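Local coordinates for protein peptidase M3B, oligoendopeptidase F (Enterococcus faecium, PDB 2QR4) that probably hydrolyses peptide bonds in short peptides, as a metal-dependent oligoendopeptidase of family M3, at residues H264-L269 / S564-R569; Q363-V368 / L425-D430; Y410-E415 / R419-V424. All blocks are in the same frame, centred on the assembly; numbering follows the deposited sequence.

Contact 1: H264-L269 / S564-R569; sequences HRYMEL and SMFEQR
Tyr-266 CA and Glu-567 CA lie 9.1 Å apart, the nearest approach of two helical segments whose backbones stay clear of each other and meet through long side chains. Phe-566 spans part of the gap. With its CG anti to the backbone N (chi1 -179°), its ring extends outward and sets CZ 4.0 Å from Tyr-266 CB. The edge of Phe-566 faces the ring of Tyr-266 in an offset edge-to-face pair, planes at 89° and centroids 5.8 Å apart. Two large flat side chains suit this buried place, being long enough to meet across such a backbone separation. At the more exposed margin, Arg-265 reaches toward Glu-567. Their salt bridge is long, NH2 to OE2 4.0 Å, and a water completes it, accepting from Arg-265 NH2 and donating to Glu-567 OE2 over 2.8 Å. The guanidinium has firmer partners farther along helix 557-579, Asn-571 for NH2 and Glu-574 for NH1, and bends at chi2 and chi3 bring it to them. The contact is helix-to-helix packing, a buried aromatic pair with a water-bridged ion pair beside it, joining helices 260-274 and 557-579 in the largely alpha-helical fold of an M3 peptidase.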
loop_
_atom_site.group_PDB
_atom_site.type_symbol
_atom_site.label_atom_id
_atom_site.label_comp_id
_atom_site.label_asym_id
_atom_site.label_seq_id
_atom_site.Cartn_x
_atom_site.Cartn_y
_atom_site.Cartn_z
ATOM N N HIS A 264 -16.364 32.288 -10.128
ATOM C CA HIS A 264 -16.563 32.374 -11.565
ATOM C C HIS A 264 -16.252 33.780 -12.032
ATOM O O HIS A 264 -15.489 33.973 -12.982
ATOM C CB HIS A 264 -17.998 31.986 -11.961
ATOM C CG HIS A 264 -18.326 30.549 -11.700
ATOM N ND1 HIS A 264 -19.592 30.031 -11.868
ATOM C CD2 HIS A 264 -17.560 29.528 -11.244
ATOM C CE1 HIS A 264 -19.587 28.749 -11.547
ATOM N NE2 HIS A 264 -18.366 28.418 -11.169
ATOM N N ARG A 265 -16.826 34.756 -11.334
ATOM C CA ARG A 265 -16.600 36.168 -11.615
ATOM C C ARG A 265 -15.131 36.575 -11.483
ATOM O O ARG A 265 -14.623 37.332 -12.309
ATOM C CB ARG A 265 -17.420 37.028 -10.663
ATOM C CG ARG A 265 -18.657 37.617 -11.250
ATOM C CD ARG A 265 -18.652 39.119 -10.989
ATOM N NE ARG A 265 -19.262 39.468 -9.716
ATOM C CZ ARG A 265 -19.195 40.681 -9.190
ATOM N NH1 ARG A 265 -18.525 41.633 -9.818
ATOM N NH2 ARG A 265 -19.777 40.941 -8.033
ATOM N N TYR A 266 -14.467 36.092 -10.432
ATOM C CA TYR A 266 -13.055 36.414 -10.214
ATOM C C TYR A 266 -12.206 35.862 -11.363
ATOM O O TYR A 266 -11.236 36.487 -11.795
ATOM C CB TYR A 266 -12.589 35.862 -8.865
ATOM C CG TYR A 266 -11.178 36.239 -8.487
ATOM C CD1 TYR A 266 -10.681 37.499 -8.766
ATOM C CD2 TYR A 266 -10.354 35.345 -7.821
ATOM C CE1 TYR A 266 -9.404 37.857 -8.419
ATOM C CE2 TYR A 266 -9.070 35.694 -7.466
ATOM C CZ TYR A 266 -8.599 36.957 -7.770
ATOM O OH TYR A 266 -7.323 37.340 -7.405
HETATM N N MSE A 267 -12.606 34.707 -11.883
HETATM C CA MSE A 267 -11.923 34.104 -13.025
HETATM C C MSE A 267 -12.138 34.912 -14.322
HETATM O O MSE A 267 -11.196 35.109 -15.086
HETATM C CB MSE A 267 -12.334 32.641 -13.181
HETATM C CG MSE A 267 -11.907 31.769 -11.996
HETATM SE SE MSE A 267 -9.950 31.665 -11.679
HETATM C CE MSE A 267 -9.694 33.169 -10.456
ATOM N N GLU A 268 -13.348 35.419 -14.549
ATOM C CA GLU A 268 -13.567 36.341 -15.664
ATOM C C GLU A 268 -12.618 37.530 -15.567
ATOM O O GLU A 268 -12.040 37.966 -16.574
ATOM C CB GLU A 268 -15.020 36.846 -15.728
ATOM C CG GLU A 268 -16.078 35.740 -15.849
ATOM C CD GLU A 268 -16.217 35.139 -17.270
ATOM O OE1 GLU A 268 -15.522 35.572 -18.231
ATOM O OE2 GLU A 268 -17.045 34.211 -17.414
ATOM N N LEU A 269 -12.452 38.055 -14.357
ATOM C CA LEU A 269 -11.613 39.238 -14.174
ATOM C C LEU A 269 -10.170 38.896 -14.503
ATOM O O LEU A 269 -9.498 39.625 -15.233
ATOM C CB LEU A 269 -11.729 39.783 -12.755
ATOM C CG LEU A 269 -10.797 40.934 -12.422
ATOM C CD1 LEU A 269 -11.042 42.087 -13.373
ATOM C CD2 LEU A 269 -11.035 41.348 -10.982
ATOM N N SER A 564 -19.369 37.883 1.521
ATOM C CA SER A 564 -19.840 39.219 1.230
ATOM C C SER A 564 -18.640 40.132 1.032
ATOM O O SER A 564 -18.634 41.008 0.153
ATOM C CB SER A 564 -20.743 39.748 2.344
ATOM O OG SER A 564 -20.977 41.144 2.157
HETATM N N MSE A 565 -17.619 39.917 1.846
HETATM C CA MSE A 565 -16.416 40.714 1.744
HETATM C C MSE A 565 -15.659 40.423 0.448
HETATM O O MSE A 565 -15.047 41.307 -0.137
HETATM C CB MSE A 565 -15.510 40.425 2.922
HETATM C CG MSE A 565 -14.266 41.304 2.957
HETATM SE SE MSE A 565 -13.224 41.051 4.599
HETATM C CE MSE A 565 -14.713 40.769 5.870
ATOM N N PHE A 566 -15.687 39.173 0.011
ATOM C CA PHE A 566 -14.988 38.799 -1.207
ATOM C C PHE A 566 -15.646 39.539 -2.350
ATOM O O PHE A 566 -14.968 40.124 -3.192
ATOM C CB PHE A 566 -15.067 37.290 -1.422
ATOM C CG PHE A 566 -14.360 36.804 -2.649
ATOM C CD1 PHE A 566 -13.055 36.343 -2.575
ATOM C CD2 PHE A 566 -15.012 36.764 -3.871
ATOM C CE1 PHE A 566 -12.404 35.863 -3.701
ATOM C CE2 PHE A 566 -14.363 36.296 -5.010
ATOM C CZ PHE A 566 -13.062 35.843 -4.926
ATOM N N GLU A 567 -16.978 39.527 -2.342
ATOM C CA GLU A 567 -17.781 40.184 -3.360
ATOM C C GLU A 567 -17.562 41.703 -3.363
ATOM O O GLU A 567 -17.327 42.301 -4.411
ATOM C CB GLU A 567 -19.269 39.837 -3.186
ATOM C CG GLU A 567 -20.216 40.667 -4.079
ATOM C CD GLU A 567 -21.683 40.222 -4.018
ATOM O OE1 GLU A 567 -22.161 39.838 -2.927
ATOM O OE2 GLU A 567 -22.363 40.260 -5.065
ATOM N N GLN A 568 -17.634 42.343 -2.208
ATOM C CA GLN A 568 -17.436 43.786 -2.223
ATOM C C GLN A 568 -16.034 44.194 -2.676
ATOM O O GLN A 568 -15.872 45.149 -3.430
ATOM C CB GLN A 568 -17.904 44.501 -0.931
ATOM C CG GLN A 568 -17.514 43.891 0.369
ATOM C CD GLN A 568 -18.269 44.514 1.544
ATOM O OE1 GLN A 568 -19.070 43.858 2.203
ATOM N NE2 GLN A 568 -18.001 45.775 1.812
ATOM N N ARG A 569 -15.020 43.445 -2.275
ATOM C CA ARG A 569 -13.674 43.791 -2.696
ATOM C C ARG A 569 -13.448 43.458 -4.183
ATOM O O ARG A 569 -12.758 44.174 -4.896
ATOM C CB ARG A 569 -12.644 43.160 -1.770
ATOM C CG ARG A 569 -12.769 43.693 -0.308
ATOM C CD ARG A 569 -11.707 43.086 0.611
ATOM N NE ARG A 569 -11.666 43.793 1.871
ATOM C CZ ARG A 569 -10.943 43.423 2.922
ATOM N NH1 ARG A 569 -10.215 42.320 2.868
ATOM N NH2 ARG A 569 -10.970 44.154 4.035
HETATM O O HOH W 1 -21.513 39.173 -7.549
#

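Contact 2: Q363-V368 / L425-D430; sequences QLFTLV and LNHYLD
Phe-365 meets His-427 on the flank of the helix that carries the HEXXH sequence of the M3 metallopeptidases. That signature begins directly after Val-368, and in this family it supplies metal ligands and the catalytic glutamate, so the contact lies beside the probable active-site sequence. The backbones are well apart, with Phe-365 CA 10.2 Å from His-427 CA, and two side chains from opposite directions close the distance. In Phe-365, chi1 (-80°) carries the ring toward the other helix, and chi2 near a right angle (92°) turns a face to it. His-427, whose CG lies anti to the backbone N, extends straight out and brings the CD2-NE2 side of its imidazole over that face. NE2 stands 3.6 Å above the phenyl plane, over its centre, and is 3.7 Å from Phe-365 CD2. Beside it, His-427 CD2 is 3.7 Å from Phe-365 CZ. The rings are 4.3 Å apart at their centroids and inclined by 44°, so they are neither stacked flat nor set edge to face. A phenyl suits the buried side because its face is wide and apolar. The small imidazole can set one side over that face at a tilt, and, being both aromatic and polar, it suits a partly exposed place. Phe-365 also packs on Glu-404, Leu-407 and Thr-408 of helix 394-414. From the 425-430 segment, Leu-429 packs on Tyr-266 of helix 260-274 and Phe-566 of helix 557-579. Helix 418-454 thus packs against helices 361-379, 394-414, 260-274 and 557-579.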
loop_
_atom_site.group_PDB
_atom_site.type_symbol
_atom_site.label_atom_id
_atom_site.label_comp_id
_atom_site.label_asym_id
_atom_site.label_seq_id
_atom_site.Cartn_x
_atom_site.Cartn_y
_atom_site.Cartn_z
ATOM N N GLN A 363 6.207 41.315 2.221
ATOM C CA GLN A 363 6.906 41.019 3.480
ATOM C C GLN A 363 6.227 41.671 4.693
ATOM O O GLN A 363 6.330 41.180 5.824
ATOM C CB GLN A 363 8.379 41.437 3.402
ATOM C CG GLN A 363 9.132 40.905 2.186
ATOM C CD GLN A 363 10.618 41.239 2.228
ATOM O OE1 GLN A 363 11.224 41.585 1.211
ATOM N NE2 GLN A 363 11.209 41.143 3.414
ATOM N N LEU A 364 5.537 42.781 4.445
ATOM C CA LEU A 364 4.757 43.461 5.473
ATOM C C LEU A 364 3.670 42.527 6.010
ATOM O O LEU A 364 3.470 42.421 7.230
ATOM C CB LEU A 364 4.145 44.746 4.904
ATOM C CG LEU A 364 3.289 45.616 5.824
ATOM C CD1 LEU A 364 4.056 45.971 7.080
ATOM C CD2 LEU A 364 2.832 46.874 5.098
ATOM N N PHE A 365 2.978 41.849 5.094
ATOM C CA PHE A 365 1.988 40.835 5.460
ATOM C C PHE A 365 2.587 39.681 6.269
ATOM O O PHE A 365 1.962 39.176 7.209
ATOM C CB PHE A 365 1.287 40.304 4.209
ATOM C CG PHE A 365 0.200 41.206 3.713
ATOM C CD1 PHE A 365 0.467 42.183 2.770
ATOM C CD2 PHE A 365 -1.091 41.100 4.223
ATOM C CE1 PHE A 365 -0.539 43.019 2.323
ATOM C CE2 PHE A 365 -2.092 41.937 3.787
ATOM C CZ PHE A 365 -1.816 42.898 2.835
ATOM N N THR A 366 3.800 39.280 5.890
ATOM C CA THR A 366 4.533 38.236 6.575
ATOM C C THR A 366 4.839 38.667 7.997
ATOM O O THR A 366 4.634 37.907 8.945
ATOM C CB THR A 366 5.855 37.948 5.854
ATOM O OG1 THR A 366 5.584 37.658 4.479
ATOM C CG2 THR A 366 6.590 36.771 6.492
ATOM N N LEU A 367 5.335 39.893 8.138
ATOM C CA LEU A 367 5.686 40.431 9.441
ATOM C C LEU A 367 4.473 40.407 10.373
ATOM O O LEU A 367 4.540 39.937 11.514
ATOM C CB LEU A 367 6.198 41.859 9.293
ATOM C CG LEU A 367 6.623 42.500 10.611
ATOM C CD1 LEU A 367 7.797 41.724 11.231
ATOM C CD2 LEU A 367 6.959 43.975 10.417
ATOM N N VAL A 368 3.359 40.907 9.860
ATOM C CA VAL A 368 2.115 40.960 10.608
ATOM C C VAL A 368 1.555 39.561 10.895
ATOM O O VAL A 368 1.026 39.304 11.984
ATOM C CB VAL A 368 1.101 41.849 9.869
ATOM C CG1 VAL A 368 -0.286 41.241 9.892
ATOM C CG2 VAL A 368 1.130 43.250 10.457
ATOM N N LEU A 425 -6.269 44.632 -2.930
ATOM C CA LEU A 425 -7.552 44.021 -3.231
ATOM C C LEU A 425 -7.341 42.629 -3.830
ATOM O O LEU A 425 -7.933 41.640 -3.382
ATOM C CB LEU A 425 -8.323 44.901 -4.210
ATOM C CG LEU A 425 -9.496 45.764 -3.730
ATOM C CD1 LEU A 425 -9.728 45.721 -2.232
ATOM C CD2 LEU A 425 -9.358 47.194 -4.232
ATOM N N ASN A 426 -6.479 42.547 -4.835
ATOM C CA ASN A 426 -6.241 41.276 -5.514
ATOM C C ASN A 426 -5.441 40.262 -4.677
ATOM O O ASN A 426 -5.688 39.064 -4.740
ATOM C CB ASN A 426 -5.584 41.510 -6.871
ATOM C CG ASN A 426 -5.354 40.231 -7.623
ATOM O OD1 ASN A 426 -4.240 39.722 -7.649
ATOM N ND2 ASN A 426 -6.410 39.685 -8.228
ATOM N N HIS A 427 -4.498 40.752 -3.889
ATOM C CA HIS A 427 -3.769 39.919 -2.947
ATOM C C HIS A 427 -4.754 39.207 -2.010
ATOM O O HIS A 427 -4.630 38.004 -1.772
ATOM C CB HIS A 427 -2.776 40.789 -2.167
ATOM C CG HIS A 427 -2.134 40.109 -0.993
ATOM N ND1 HIS A 427 -1.034 39.284 -1.116
ATOM C CD2 HIS A 427 -2.412 40.171 0.332
ATOM C CE1 HIS A 427 -0.671 38.856 0.080
ATOM N NE2 HIS A 427 -1.490 39.382 0.977
ATOM N N TYR A 428 -5.737 39.950 -1.497
ATOM C CA TYR A 428 -6.779 39.372 -0.641
ATOM C C TYR A 428 -7.658 38.358 -1.397
ATOM O O TYR A 428 -7.946 37.273 -0.884
ATOM C CB TYR A 428 -7.678 40.458 -0.021
ATOM C CG TYR A 428 -8.856 39.870 0.741
ATOM C CD1 TYR A 428 -8.692 39.377 2.039
ATOM C CD2 TYR A 428 -10.126 39.767 0.150
ATOM C CE1 TYR A 428 -9.747 38.815 2.733
ATOM C CE2 TYR A 428 -11.205 39.206 0.848
ATOM C CZ TYR A 428 -11.001 38.729 2.131
ATOM O OH TYR A 428 -12.039 38.174 2.833
ATOM N N LEU A 429 -8.095 38.709 -2.606
ATOM C CA LEU A 429 -9.025 37.830 -3.324
ATOM C C LEU A 429 -8.296 36.555 -3.677
ATOM O O LEU A 429 -8.873 35.470 -3.674
ATOM C CB LEU A 429 -9.606 38.507 -4.571
ATOM C CG LEU A 429 -10.387 39.805 -4.308
ATOM C CD1 LEU A 429 -10.544 40.617 -5.578
ATOM C CD2 LEU A 429 -11.734 39.501 -3.688
ATOM N N ASP A 430 -7.003 36.698 -3.937
ATOM C CA ASP A 430 -6.179 35.578 -4.310
ATOM C C ASP A 430 -5.991 34.580 -3.162
ATOM O O ASP A 430 -6.181 33.369 -3.338
ATOM C CB ASP A 430 -4.840 36.077 -4.822
ATOM C CG ASP A 430 -4.029 34.987 -5.447
ATOM O OD1 ASP A 430 -4.540 34.351 -6.399
ATOM O OD2 ASP A 430 -2.890 34.770 -4.980
#

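Contact 3: Y410-E415 / R419-V424; sequences YLLETE and RVRAYV
The carbonyl oxygen of Leu-412 is gripped by both terminal nitrogens of Arg-421, NH1 at 2.7 Å and NH2 at 2.9 Å. The two bonds differ: NH2 comes in the carbonyl plane on a lone pair, whereas NH1 stands above that plane. NH1 also donates to Glu-415 O over 2.8 Å, in the plane of that carbonyl. All three bonds are bent, with N-H...O angles of 136° to 149°, and both oxygens lie near the guanidinium plane, which fixes the rotation of the group. A bend at chi3 folds the arginine back onto the preceding helix. Arginine suits this place: its fan of N-H groups serves the carbonyls of Leu-412 and Glu-415 near the C-terminal end of helix 394-414, where its positive charge should be favoured. NH2 has a further partner in Glu-572 of helix 557-579. Beside these bonds, Val-420 CG1 packs 3.5 Å from Glu-415 CG, with the carboxylate end also alongside. Leu-411 CB rests on Val-424 CG2 at 4.4 Å, an apolar pair between the helices. The segments of helices 394-414 and 418-454 run at 157°, nearly antiparallel, forming an alpha-helical hairpin with its tight turn braced by one arginine.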
loop_
_atom_site.group_PDB
_atom_site.type_symbol
_atom_site.label_atom_id
_atom_site.label_comp_id
_atom_site.label_asym_id
_atom_site.label_seq_id
_atom_site.Cartn_x
_atom_site.Cartn_y
_atom_site.Cartn_z
ATOM N N TYR A 410 -6.668 47.944 7.106
ATOM C CA TYR A 410 -5.975 49.202 7.402
ATOM C C TYR A 410 -5.428 49.862 6.128
ATOM O O TYR A 410 -5.547 51.075 5.959
ATOM C CB TYR A 410 -4.852 48.999 8.426
ATOM C CG TYR A 410 -4.030 50.241 8.641
ATOM C CD1 TYR A 410 -4.551 51.321 9.329
ATOM C CD2 TYR A 410 -2.741 50.344 8.139
ATOM C CE1 TYR A 410 -3.815 52.463 9.516
ATOM C CE2 TYR A 410 -2.004 51.479 8.317
ATOM C CZ TYR A 410 -2.544 52.542 9.004
ATOM O OH TYR A 410 -1.805 53.694 9.199
ATOM N N LEU A 411 -4.828 49.061 5.250
ATOM C CA LEU A 411 -4.265 49.551 3.993
ATOM C C LEU A 411 -5.366 50.157 3.118
ATOM O O LEU A 411 -5.211 51.248 2.579
ATOM C CB LEU A 411 -3.536 48.411 3.236
ATOM C CG LEU A 411 -2.193 47.926 3.817
ATOM C CD1 LEU A 411 -1.628 46.717 3.073
ATOM C CD2 LEU A 411 -1.153 49.045 3.860
ATOM N N LEU A 412 -6.478 49.439 2.996
ATOM C CA LEU A 412 -7.625 49.862 2.188
ATOM C C LEU A 412 -8.303 51.109 2.739
ATOM O O LEU A 412 -9.036 51.797 2.019
ATOM C CB LEU A 412 -8.642 48.721 2.077
ATOM C CG LEU A 412 -8.616 47.726 0.891
ATOM C CD1 LEU A 412 -7.332 47.699 0.090
ATOM C CD2 LEU A 412 -9.028 46.325 1.302
ATOM N N GLU A 413 -8.068 51.415 4.013
ATOM C CA GLU A 413 -8.618 52.651 4.565
ATOM C C GLU A 413 -7.633 53.811 4.474
ATOM O O GLU A 413 -7.997 54.937 4.773
ATOM C CB GLU A 413 -9.093 52.477 6.013
ATOM C CG GLU A 413 -10.100 51.353 6.214
ATOM C CD GLU A 413 -10.567 51.221 7.668
ATOM O OE1 GLU A 413 -11.404 50.340 7.960
ATOM O OE2 GLU A 413 -10.102 52.000 8.522
ATOM N N THR A 414 -6.391 53.555 4.069
ATOM C CA THR A 414 -5.388 54.646 4.054
ATOM C C THR A 414 -4.716 54.884 2.706
ATOM O O THR A 414 -4.342 55.998 2.397
ATOM C CB THR A 414 -4.265 54.432 5.087
ATOM O OG1 THR A 414 -3.603 53.183 4.823
ATOM C CG2 THR A 414 -4.823 54.448 6.503
ATOM N N GLU A 415 -4.541 53.830 1.924
ATOM C CA GLU A 415 -3.904 53.934 0.617
ATOM C C GLU A 415 -4.787 54.647 -0.392
ATOM O O GLU A 415 -5.965 54.331 -0.537
ATOM C CB GLU A 415 -3.556 52.539 0.097
ATOM C CG GLU A 415 -2.457 51.885 0.898
ATOM C CD GLU A 415 -1.220 52.766 0.993
ATOM O OE1 GLU A 415 -1.017 53.623 0.096
ATOM O OE2 GLU A 415 -0.453 52.600 1.964
ATOM N N ARG A 419 -2.899 51.895 -7.986
ATOM C CA ARG A 419 -2.079 50.696 -8.155
ATOM C C ARG A 419 -1.911 49.973 -6.820
ATOM O O ARG A 419 -2.039 48.749 -6.758
ATOM C CB ARG A 419 -0.712 51.012 -8.773
ATOM C CG ARG A 419 -0.629 50.856 -10.293
ATOM C CD ARG A 419 -1.222 52.052 -11.028
ATOM N NE ARG A 419 -0.632 53.330 -10.610
ATOM C CZ ARG A 419 0.082 54.130 -11.403
ATOM N NH1 ARG A 419 0.303 53.794 -12.669
ATOM N NH2 ARG A 419 0.571 55.272 -10.931
ATOM N N VAL A 420 -1.636 50.726 -5.754
ATOM C CA VAL A 420 -1.575 50.138 -4.420
ATOM C C VAL A 420 -2.911 49.485 -4.061
ATOM O O VAL A 420 -2.951 48.296 -3.758
ATOM C CB VAL A 420 -1.217 51.153 -3.327
ATOM C CG1 VAL A 420 -1.051 50.431 -1.991
ATOM C CG2 VAL A 420 0.050 51.915 -3.686
ATOM N N ARG A 421 -4.010 50.235 -4.118
ATOM C CA ARG A 421 -5.298 49.636 -3.767
ATOM C C ARG A 421 -5.547 48.354 -4.561
ATOM O O ARG A 421 -5.954 47.345 -3.991
ATOM C CB ARG A 421 -6.464 50.613 -3.940
ATOM C CG ARG A 421 -6.380 51.826 -3.040
ATOM C CD ARG A 421 -7.647 52.668 -3.121
ATOM N NE ARG A 421 -8.775 51.982 -2.499
ATOM C CZ ARG A 421 -8.964 51.938 -1.187
ATOM N NH1 ARG A 421 -8.093 52.532 -0.383
ATOM N NH2 ARG A 421 -10.008 51.290 -0.681
ATOM N N ALA A 422 -5.298 48.389 -5.869
ATOM C CA ALA A 422 -5.517 47.207 -6.708
ATOM C C ALA A 422 -4.701 46.028 -6.202
ATOM O O ALA A 422 -5.215 44.904 -6.089
ATOM C CB ALA A 422 -5.189 47.495 -8.171
ATOM N N TYR A 423 -3.437 46.288 -5.879
ATOM C CA TYR A 423 -2.566 45.218 -5.432
ATOM C C TYR A 423 -3.128 44.547 -4.191
ATOM O O TYR A 423 -3.184 43.317 -4.128
ATOM C CB TYR A 423 -1.131 45.690 -5.147
ATOM C CG TYR A 423 -0.248 44.522 -4.769
ATOM C CD1 TYR A 423 -0.010 44.200 -3.433
ATOM C CD2 TYR A 423 0.290 43.699 -5.753
ATOM C CE1 TYR A 423 0.774 43.111 -3.090
ATOM C CE2 TYR A 423 1.066 42.609 -5.430
ATOM C CZ TYR A 423 1.308 42.312 -4.102
ATOM O OH TYR A 423 2.091 41.210 -3.802
ATOM N N VAL A 424 -3.552 45.332 -3.201
ATOM C CA VAL A 424 -4.028 44.697 -1.977
ATOM C C VAL A 424 -5.414 44.051 -2.103
ATOM O O VAL A 424 -5.682 43.006 -1.511
ATOM C CB VAL A 424 -3.802 45.559 -0.701
ATOM C CG1 VAL A 424 -3.213 46.914 -1.035
ATOM C CG2 VAL A 424 -5.040 45.627 0.169
#

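How the contacts relate
The three contacts lie on the same side of the chain's centre and nest along the chain: contact 3 lies inside the loop closed by contact 2, which lies inside that of contact 1. Contacts 2 and 3 share helix 418-454 and have centres about 10 Å apart; they touch where Phe-365 meets Leu-411 and Leu-425 meets Leu-412. Contact 1 is centred about 17 Å from each of them. Arg-569 of contact 1 joins it to both, lying against Tyr-428 in a cation-pi pair and beside Leu-412. Helices distant in sequence, from 260-274 to 557-579, are thus packed against helix 418-454, next to the helix bearing the probable metal-binding sequence.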